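Side-chain contacts in 2-hydroxyisobutyryl-CoA mutase large subunit (Aquincola tertiaricarbonis, PDB 4R3U), which works with a small cobalamin-binding subunit to interconvert 2-hydroxyisobutyryl-CoA and (S)-3-hydroxybutyryl-CoA: residues M135-D138 / M143-G146; E291-L296 / K322-R327; A368-A373 / S407-V412. All coordinates share one frame; numbering follows the deposited sequence.

Contact 1: M135-D138 / M143-G146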
loop_
_atom_site.group_PDB
_atom_site.type_symbol
_atom_site.label_atom_id
_atom_site.label_comp_id
_atom_site.label_asym_id
_atom_site.label_seq_id
_atom_site.Cartn_x
_atom_site.Cartn_y
_atom_site.Cartn_z
ATOM N N MET A 135 24.284 -2.943 -25.418
ATOM C CA MET A 135 25.363 -2.176 -26.028
ATOM C C MET A 135 25.737 -2.621 -27.454
ATOM O O MET A 135 26.598 -2.006 -28.070
ATOM C CB MET A 135 26.586 -2.131 -25.073
ATOM C CG MET A 135 26.298 -1.492 -23.728
ATOM S SD MET A 135 25.379 0.064 -23.806
ATOM C CE MET A 135 26.661 1.299 -24.243
ATOM N N GLY A 136 25.086 -3.666 -27.950
ATOM C CA GLY A 136 25.272 -4.170 -29.309
ATOM C C GLY A 136 26.394 -5.159 -29.533
ATOM O O GLY A 136 26.801 -5.384 -30.676
ATOM N N TYR A 137 26.889 -5.770 -28.454
ATOM C CA TYR A 137 27.995 -6.718 -28.512
ATOM C C TYR A 137 27.551 -8.147 -28.371
ATOM O O TYR A 137 26.587 -8.452 -27.651
ATOM C CB TYR A 137 29.026 -6.441 -27.397
ATOM C CG TYR A 137 29.689 -5.084 -27.449
ATOM C CD1 TYR A 137 30.628 -4.783 -28.427
ATOM C CD2 TYR A 137 29.443 -4.129 -26.463
ATOM C CE1 TYR A 137 31.267 -3.543 -28.461
ATOM C CE2 TYR A 137 30.051 -2.878 -26.501
ATOM C CZ TYR A 137 30.980 -2.594 -27.490
ATOM O OH TYR A 137 31.608 -1.370 -27.512
ATOM N N ASP A 138 28.304 -9.045 -29.018
ATOM C CA ASP A 138 28.101 -10.476 -28.852
ATOM C C ASP A 138 28.760 -10.841 -27.523
ATOM O O ASP A 138 29.658 -10.132 -27.067
ATOM C CB ASP A 138 28.770 -11.252 -29.995
ATOM C CG ASP A 138 28.048 -11.170 -31.304
ATOM O OD1 ASP A 138 26.868 -10.753 -31.305
ATOM O OD2 ASP A 138 28.658 -11.518 -32.335
ATOM N N MET A 143 34.678 -6.434 -24.836
ATOM C CA MET A 143 33.913 -5.507 -24.006
ATOM C C MET A 143 32.855 -6.214 -23.130
ATOM O O MET A 143 32.426 -5.650 -22.124
ATOM C CB MET A 143 33.293 -4.389 -24.858
ATOM C CG MET A 143 34.288 -3.305 -25.298
ATOM S SD MET A 143 35.190 -2.476 -23.913
ATOM C CE MET A 143 33.810 -1.741 -22.920
ATOM N N SER A 144 32.499 -7.464 -23.481
ATOM C CA SER A 144 31.497 -8.297 -22.814
ATOM C C SER A 144 32.009 -9.039 -21.580
ATOM O O SER A 144 31.196 -9.389 -20.731
ATOM C CB SER A 144 30.880 -9.286 -23.801
ATOM O OG SER A 144 30.440 -8.617 -24.970
ATOM N N ASP A 145 33.334 -9.282 -21.481
ATOM C CA ASP A 145 33.994 -10.003 -20.362
ATOM C C ASP A 145 33.362 -9.735 -18.990
ATOM O O ASP A 145 33.226 -8.570 -18.593
ATOM C CB ASP A 145 35.506 -9.680 -20.320
ATOM C CG ASP A 145 36.315 -10.529 -19.356
ATOM O OD1 ASP A 145 36.590 -11.709 -19.690
ATOM O OD2 ASP A 145 36.693 -10.008 -18.275
ATOM N N GLY A 146 32.948 -10.802 -18.311
ATOM C CA GLY A 146 32.333 -10.710 -16.985
ATOM C C GLY A 146 30.936 -10.110 -16.927
ATOM O O GLY A 146 30.396 -9.924 -15.842
#

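Contact 2: E291-L296 / K322-R327. With 3KK (S-{(3R,5R,9R)-1-[(2R,3S,4R,5R)-5-(6-amino-9H-purin-9-yl)-4-hydroxy-3-(phosphonooxy)tetrahydrofuran-2-yl]-3,5,9-trihydroxy-8,8-dimethyl-3,5-dioxido-10,14-dioxo-2,4,6-trioxa-11,15-diaza-3lambda~5~,5lambda~5~-diphosphaheptadecan-17-yl} 2-hydroxy-2-methylpropanethioate), chain F.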
loop_
_atom_site.group_PDB
_atom_site.type_symbol
_atom_site.label_atom_id
_atom_site.label_comp_id
_atom_site.label_asym_id
_atom_site.label_seq_id
_atom_site.Cartn_x
_atom_site.Cartn_y
_atom_site.Cartn_z
ATOM N N GLU A 291 -1.246 7.076 -39.708
ATOM C CA GLU A 291 -0.777 5.741 -40.090
ATOM C C GLU A 291 0.047 5.097 -38.953
ATOM O O GLU A 291 0.232 3.880 -38.976
ATOM C CB GLU A 291 0.102 5.801 -41.354
ATOM C CG GLU A 291 -0.589 6.183 -42.652
ATOM C CD GLU A 291 0.309 6.025 -43.868
ATOM O OE1 GLU A 291 0.570 7.044 -44.553
ATOM O OE2 GLU A 291 0.772 4.887 -44.121
ATOM N N PHE A 292 0.586 5.896 -37.997
ATOM C CA PHE A 292 1.479 5.379 -36.948
ATOM C C PHE A 292 1.196 5.866 -35.534
ATOM O O PHE A 292 1.410 5.102 -34.590
ATOM C CB PHE A 292 2.963 5.608 -37.333
ATOM C CG PHE A 292 3.409 7.054 -37.312
ATOM C CD1 PHE A 292 3.223 7.872 -38.423
ATOM C CD2 PHE A 292 4.016 7.600 -36.178
ATOM C CE1 PHE A 292 3.618 9.213 -38.395
ATOM C CE2 PHE A 292 4.406 8.942 -36.151
ATOM C CZ PHE A 292 4.197 9.740 -37.259
ATOM N N ALA A 293 0.709 7.117 -35.367
ATOM C CA ALA A 293 0.376 7.672 -34.047
ATOM C C ALA A 293 -0.509 6.772 -33.171
ATOM O O ALA A 293 -0.196 6.644 -31.969
ATOM C CB ALA A 293 -0.203 9.057 -34.161
ATOM N N PRO A 294 -1.535 6.057 -33.726
ATOM C CA PRO A 294 -2.342 5.158 -32.870
ATOM C C PRO A 294 -1.538 4.074 -32.137
ATOM O O PRO A 294 -1.911 3.685 -31.030
ATOM C CB PRO A 294 -3.327 4.526 -33.858
ATOM C CG PRO A 294 -3.421 5.478 -34.973
ATOM C CD PRO A 294 -2.061 6.068 -35.107
ATOM N N ARG A 295 -0.419 3.625 -32.756
ATOM C CA ARG A 295 0.487 2.585 -32.264
ATOM C C ARG A 295 1.693 3.065 -31.437
ATOM O O ARG A 295 2.423 2.238 -30.871
ATOM C CB ARG A 295 0.914 1.648 -33.396
ATOM C CG ARG A 295 -0.097 0.534 -33.680
ATOM C CD ARG A 295 -0.053 -0.530 -32.597
ATOM N NE ARG A 295 -1.301 -1.273 -32.555
ATOM C CZ ARG A 295 -1.725 -1.983 -31.521
ATOM N NH1 ARG A 295 -2.877 -2.624 -31.581
ATOM N NH2 ARG A 295 -0.992 -2.065 -30.421
ATOM N N LEU A 296 1.877 4.400 -31.320
ATOM C CA LEU A 296 2.926 4.952 -30.468
ATOM C C LEU A 296 2.502 4.666 -29.032
ATOM O O LEU A 296 1.302 4.570 -28.741
ATOM C CB LEU A 296 3.071 6.480 -30.662
ATOM C CG LEU A 296 3.609 6.997 -31.996
ATOM C CD1 LEU A 296 3.417 8.500 -32.100
ATOM C CD2 LEU A 296 5.077 6.633 -32.180
ATOM N N LYS A 322 -3.612 17.123 -27.146
ATOM C CA LYS A 322 -3.541 18.475 -27.690
ATOM C C LYS A 322 -2.458 18.631 -28.750
ATOM O O LYS A 322 -2.713 19.258 -29.771
ATOM C CB LYS A 322 -3.421 19.518 -26.565
ATOM C CG LYS A 322 -4.714 19.675 -25.783
ATOM C CD LYS A 322 -4.601 20.574 -24.559
ATOM C CE LYS A 322 -5.985 20.850 -24.008
ATOM N NZ LYS A 322 -5.976 21.890 -22.947
ATOM N N ILE A 323 -1.273 18.025 -28.520
ATOM C CA ILE A 323 -0.108 18.073 -29.425
ATOM C C ILE A 323 -0.438 17.366 -30.737
ATOM O O ILE A 323 -0.251 17.940 -31.806
ATOM C CB ILE A 323 1.162 17.482 -28.739
ATOM C CG1 ILE A 323 1.660 18.385 -27.580
ATOM C CG2 ILE A 323 2.282 17.218 -29.738
ATOM C CD1 ILE A 323 2.658 17.619 -26.561
ATOM N N MET A 324 -0.934 16.121 -30.644
ATOM C CA MET A 324 -1.305 15.282 -31.783
ATOM C C MET A 324 -2.399 15.909 -32.652
ATOM O O MET A 324 -2.235 15.983 -33.877
ATOM C CB MET A 324 -1.664 13.857 -31.310
ATOM C CG MET A 324 -0.502 13.132 -30.617
ATOM S SD MET A 324 1.131 13.209 -31.447
ATOM C CE MET A 324 0.915 12.022 -32.655
ATOM N N LYS A 325 -3.456 16.448 -32.018
ATOM C CA LYS A 325 -4.542 17.123 -32.714
ATOM C C LYS A 325 -4.121 18.470 -33.266
ATOM O O LYS A 325 -4.243 18.688 -34.472
ATOM C CB LYS A 325 -5.787 17.289 -31.812
ATOM C CG LYS A 325 -7.026 17.753 -32.591
ATOM C CD LYS A 325 -8.062 18.441 -31.711
ATOM C CE LYS A 325 -9.431 18.274 -32.291
ATOM N NZ LYS A 325 -10.483 18.448 -31.258
ATOM N N GLU A 326 -3.675 19.393 -32.381
ATOM C CA GLU A 326 -3.345 20.768 -32.756
ATOM C C GLU A 326 -2.066 20.957 -33.518
ATOM O O GLU A 326 -2.068 21.692 -34.515
ATOM C CB GLU A 326 -3.448 21.739 -31.569
ATOM C CG GLU A 326 -4.814 21.778 -30.883
ATOM C CD GLU A 326 -6.065 22.202 -31.643
ATOM O OE1 GLU A 326 -5.964 23.077 -32.537
ATOM O OE2 GLU A 326 -7.162 21.716 -31.282
ATOM N N ARG A 327 -0.974 20.306 -33.076
ATOM C CA ARG A 327 0.332 20.454 -33.713
ATOM C C ARG A 327 0.542 19.501 -34.899
ATOM O O ARG A 327 1.168 19.888 -35.880
ATOM C CB ARG A 327 1.449 20.307 -32.662
ATOM C CG ARG A 327 2.845 20.658 -33.172
ATOM C CD ARG A 327 3.917 19.947 -32.372
ATOM N NE ARG A 327 5.236 20.288 -32.887
ATOM C CZ ARG A 327 6.075 21.110 -32.269
ATOM N NH1 ARG A 327 7.240 21.400 -32.811
ATOM N NH2 ARG A 327 5.788 21.578 -31.060
HETATM C C4 3KK F . 15.779 -0.882 -17.680
HETATM C C3 3KK F . 14.394 -1.101 -17.079
HETATM C C2 3KK F . 14.182 -0.171 -15.886
HETATM O O3 3KK F . 14.333 -2.446 -16.634
HETATM C C1 3KK F . 13.270 -0.873 -18.098
HETATM O O1 3KK F . 13.290 0.056 -18.909
HETATM S S1P 3KK F . 11.975 -2.062 -17.979
HETATM C C2P 3KK F . 10.840 -1.577 -19.309
HETATM C C3P 3KK F . 9.813 -2.658 -19.537
HETATM N N4P 3KK F . 8.873 -2.180 -20.541
HETATM C C5P 3KK F . 7.629 -2.659 -20.639
HETATM O O5P 3KK F . 7.164 -3.546 -19.917
HETATM C C6P 3KK F . 6.819 -1.993 -21.755
HETATM C C7P 3KK F . 5.454 -2.638 -21.943
HETATM N N8P 3KK F . 4.681 -1.903 -22.951
HETATM C C9P 3KK F . 3.526 -2.391 -23.431
HETATM O O9P 3KK F . 3.069 -3.480 -23.080
HETATM C CAP 3KK F . 2.844 -1.555 -24.553
HETATM O OAP 3KK F . 3.809 -0.953 -25.443
HETATM C CBP 3KK F . 1.690 -0.595 -24.106
HETATM C CDP 3KK F . 0.973 -0.029 -25.341
HETATM C CEP 3KK F . 2.224 0.588 -23.290
HETATM C CCP 3KK F . 0.623 -1.347 -23.283
HETATM O O6A 3KK F . 0.205 -2.507 -24.025
HETATM P P2A 3KK F . -0.557 -3.749 -23.408
HETATM O O4A 3KK F . 0.055 -4.120 -22.123
HETATM O O5A 3KK F . -0.656 -4.777 -24.472
HETATM O O3A 3KK F . -2.002 -3.080 -23.090
HETATM P P1A 3KK F . -3.111 -2.536 -24.173
HETATM O O1A 3KK F . -2.529 -2.301 -25.521
HETATM O O2A 3KK F . -3.840 -1.433 -23.524
HETATM O O5B 3KK F . -4.067 -3.855 -24.153
HETATM C C5B 3KK F . -3.919 -4.966 -25.064
HETATM C C4B 3KK F . -5.186 -5.113 -25.928
HETATM O O4B 3KK F . -6.403 -5.048 -25.124
HETATM C C3B 3KK F . -5.283 -3.994 -26.958
HETATM O O3B 3KK F . -5.831 -4.552 -28.177
HETATM P P3B 3KK F . -4.976 -4.728 -29.536
HETATM O O8A 3KK F . -4.581 -3.336 -29.847
HETATM O O7A 3KK F . -3.889 -5.643 -29.131
HETATM O O9A 3KK F . -5.980 -5.327 -30.449
HETATM C C2B 3KK F . -6.256 -3.016 -26.326
HETATM O O2B 3KK F . -6.937 -2.225 -27.307
HETATM C C1B 3KK F . -7.205 -3.942 -25.592
HETATM N N9A 3KK F . -7.848 -3.285 -24.415
HETATM C C8A 3KK F . -7.282 -2.824 -23.301
HETATM N N7A 3KK F . -8.237 -2.313 -22.530
HETATM C C5A 3KK F . -9.411 -2.475 -23.151
HETATM C C4A 3KK F . -9.163 -3.089 -24.326
HETATM N N3A 3KK F . -10.166 -3.394 -25.190
HETATM C C2A 3KK F . -11.507 -3.086 -24.865
HETATM N N1A 3KK F . -11.719 -2.444 -23.614
HETATM C C6A 3KK F . -10.676 -2.147 -22.811
HETATM N N6A 3KK F . -10.861 -1.539 -21.638
#

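Contact 3: A368-A373 / S407-V412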
loop_
_atom_site.group_PDB
_atom_site.type_symbol
_atom_site.label_atom_id
_atom_site.label_comp_id
_atom_site.label_asym_id
_atom_site.label_seq_id
_atom_site.Cartn_x
_atom_site.Cartn_y
_atom_site.Cartn_z
ATOM N N ALA A 368 -0.394 4.359 -10.142
ATOM C CA ALA A 368 -0.392 3.941 -11.550
ATOM C C ALA A 368 -1.797 3.553 -12.049
ATOM O O ALA A 368 -2.181 3.920 -13.167
ATOM C CB ALA A 368 0.578 2.781 -11.748
ATOM N N VAL A 369 -2.558 2.845 -11.191
ATOM C CA VAL A 369 -3.923 2.358 -11.440
ATOM C C VAL A 369 -4.897 3.552 -11.479
ATOM O O VAL A 369 -5.736 3.639 -12.377
ATOM C CB VAL A 369 -4.301 1.293 -10.368
ATOM C CG1 VAL A 369 -5.773 0.896 -10.452
ATOM C CG2 VAL A 369 -3.415 0.065 -10.497
ATOM N N LEU A 370 -4.760 4.484 -10.515
ATOM C CA LEU A 370 -5.577 5.689 -10.418
ATOM C C LEU A 370 -5.201 6.635 -11.568
ATOM O O LEU A 370 -6.047 7.414 -12.029
ATOM C CB LEU A 370 -5.393 6.366 -9.036
ATOM C CG LEU A 370 -5.826 5.591 -7.782
ATOM C CD1 LEU A 370 -5.832 6.495 -6.587
ATOM C CD2 LEU A 370 -7.216 4.916 -7.933
ATOM N N GLY A 371 -3.947 6.520 -12.023
ATOM C CA GLY A 371 -3.367 7.235 -13.159
ATOM C C GLY A 371 -3.746 6.682 -14.523
ATOM O O GLY A 371 -3.504 7.344 -15.539
ATOM N N GLY A 372 -4.345 5.484 -14.567
ATOM C CA GLY A 372 -4.850 4.882 -15.803
ATOM C C GLY A 372 -3.826 4.202 -16.700
ATOM O O GLY A 372 -3.982 4.208 -17.924
ATOM N N ALA A 373 -2.796 3.558 -16.092
ATOM C CA ALA A 373 -1.738 2.810 -16.790
ATOM C C ALA A 373 -2.332 1.575 -17.509
ATOM O O ALA A 373 -3.340 1.011 -17.044
ATOM C CB ALA A 373 -0.664 2.395 -15.802
ATOM N N SER A 407 -9.456 -4.121 -3.660
ATOM C CA SER A 407 -9.603 -2.699 -3.346
ATOM C C SER A 407 -10.849 -1.998 -3.945
ATOM O O SER A 407 -11.256 -0.959 -3.430
ATOM C CB SER A 407 -8.330 -1.950 -3.724
ATOM O OG SER A 407 -8.270 -1.767 -5.130
ATOM N N GLY A 408 -11.369 -2.513 -5.054
ATOM C CA GLY A 408 -12.508 -1.955 -5.789
ATOM C C GLY A 408 -12.168 -0.800 -6.723
ATOM O O GLY A 408 -13.029 -0.392 -7.498
ATOM N N VAL A 409 -10.905 -0.275 -6.699
ATOM C CA VAL A 409 -10.461 0.869 -7.513
ATOM C C VAL A 409 -10.580 0.661 -9.021
ATOM O O VAL A 409 -10.500 1.641 -9.783
ATOM C CB VAL A 409 -9.073 1.421 -7.134
ATOM C CG1 VAL A 409 -8.979 1.739 -5.639
ATOM C CG2 VAL A 409 -7.963 0.489 -7.602
ATOM N N ALA A 410 -10.737 -0.622 -9.449
ATOM C CA ALA A 410 -10.815 -0.990 -10.851
ATOM C C ALA A 410 -12.222 -0.833 -11.411
ATOM O O ALA A 410 -12.388 -0.901 -12.622
ATOM C CB ALA A 410 -10.341 -2.425 -11.024
ATOM N N ASP A 411 -13.233 -0.621 -10.546
ATOM C CA ASP A 411 -14.643 -0.587 -10.977
ATOM C C ASP A 411 -15.235 0.769 -11.362
ATOM O O ASP A 411 -16.311 0.793 -11.943
ATOM C CB ASP A 411 -15.535 -1.363 -9.994
ATOM C CG ASP A 411 -15.045 -2.764 -9.642
ATOM O OD1 ASP A 411 -14.160 -3.274 -10.348
ATOM O OD2 ASP A 411 -15.597 -3.376 -8.684
ATOM N N VAL A 412 -14.559 1.885 -11.023
ATOM C CA VAL A 412 -15.003 3.235 -11.368
ATOM C C VAL A 412 -13.855 3.867 -12.126
ATOM O O VAL A 412 -12.725 3.828 -11.637
ATOM C CB VAL A 412 -15.478 4.075 -10.136
ATOM C CG1 VAL A 412 -15.764 5.528 -10.513
ATOM C CG2 VAL A 412 -16.713 3.452 -9.498
#

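Contact 1: M135-D138 / M143-G146
Across a tight irregular loop of the TIM-barrel domain, M143 lays its CB over one face of the Y137 ring while S144 bonds to the backbone of D138. In this CH-pi contact M143 CB stands almost straight above the ring, 4.0 Å from the centroid of Y137 and 14° off its normal, displaced toward the CE2-CZ rim. M143 CG lies over the CZ-OH bond of Y137, 4.0 Å from OH, before bends at chi2 and chi3 turn the thioether away.

The polar half uses a side-chain hydroxyl to hold a main-chain carbonyl. A chi1 of -51° turns S144 OG back across the loop, where it donates to D138 O at 2.7 Å, tilted 29° out of the carbonyl plane. On the way S144 OG passes 3.6 Å from Y137 CB.

One shell further out, G136 has positive phi and closes helix 131-135 in a Schellman motif, which releases the chain into this loop. L26 of the small subunit packs on both Y137 and M143. The D138 carboxylate fixes the loop to the start of helix 553-564: OD1 receives the G554 amide, while OD2 takes R513 in a salt bridge and T552 OG1 in a hydrogen bond.

Contact 2: E291-L296 / K322-R327
R295 NH1 donates to O8A of the 3'-phosphate of bound 2-hydroxyisobutyryl-CoA at 2.5 Å, bent to 139° at the hydrogen, though so short a length is uncertain at this resolution. The same NH1 bonds phosphate oxygen O9A of 3-hydroxybutanoyl-CoA, modelled in the same pocket. The phosphate meets the guanidinium at its edge, close to its plane. A bend at chi2 (-74°) steers the arginine chain toward the ligand, and N248, which accepts a hydrogen bond from R295 NH2, probably helps fix the rotation of the guanidinium.

The backbone that presents this arginine rests on a small apolar contact. Residues 293-295 form a 3-10 turn, in which R295 N bonds to F292 O and L296 N bonds to A293 O at 3.1 Å. From this turn A293 directs its methyl at helix 306-327, where A293 CB meets M324 CE at 3.5 Å. The methionine chain is bent at chi2 (-47°) and again at chi3, which brings its terminal methyl, rather than the sulfur, against the turn. L296 makes a looser approach, with CD1 4.4 Å from M324 CE.

All three side chains are buried. L296 also packs on L275 of helix 264-283, and its carbonyl receives a hydrogen bond from R339, while R337 does the same for P294 O. The turn leads directly into strand 298-302, so the contact ties the entry of a barrel strand to the end of the helix that follows it: a beta-alpha unit of the TIM barrel, bearing an arginine of the coenzyme A phosphate site.

Contact 3: A368-A373 / S407-V412
V369 is the first residue of segment 368-373 to meet the other segment: its CG1 touches V409 CG2 at 3.6 Å. A chi1 of 172° sets CG1 opposite the backbone N, carrying it out from the last turn of helix 357-370. This helix links parallel strands 340-344 and 375-377, so the contact packs the end of a barrel helix against the loop after helix 390-405. The two valines cross at about a right angle and meet through one methyl each. Both also pack on I403 of helix 390-405, forming a common apolar cluster.

L370 does not start out toward the other segment, but its branched end curls back to it, and CD2 comes to 4.0 Å from V409 CB. V409 is therefore touched at two places, at its branch carbon by the leucine and on CG2 by the valine; chi1 -53° places that methyl between its backbone N and carbonyl carbon. F306 and V310 of helix 306-327 back the leucine, and F307 of the second large subunit packs on both L370 and V409.

At G371 the carbonyl takes a hydrogen bond from R317. G372 then turns to positive phi and ends the helix in a Schellman motif, with A373 N bonded to A368 O at 3.0 Å.

On the other segment, V409 is carried by a type I turn from G408 to D411; D411 makes a salt bridge to R45 of the second subunit. Between the segments the chemistry is purely aliphatic: shape and burial hold them together, while polar bonds shape each backbone separately.

How the contacts relate
From the N terminus the three contacts come in series, each closing before the next opens, so none nests in or crosses another. Contact 1 closes the shortest loop, with four residues between its segments, and places a turn beyond helix 131-135 near the small subunit. Contact 2 spans one beta-alpha unit, enclosing strand 298-302 and most of helix 306-327. Contact 3 ties the end of helix 357-370 to the loop after helix 390-405, enclosing strand 375-377, at the second large subunit. Contacts 2 and 3 have centres about 25 Å apart, whereas contacts 1 and 3 lie on opposite sides of the chain's centre, about 41 Å apart between centres.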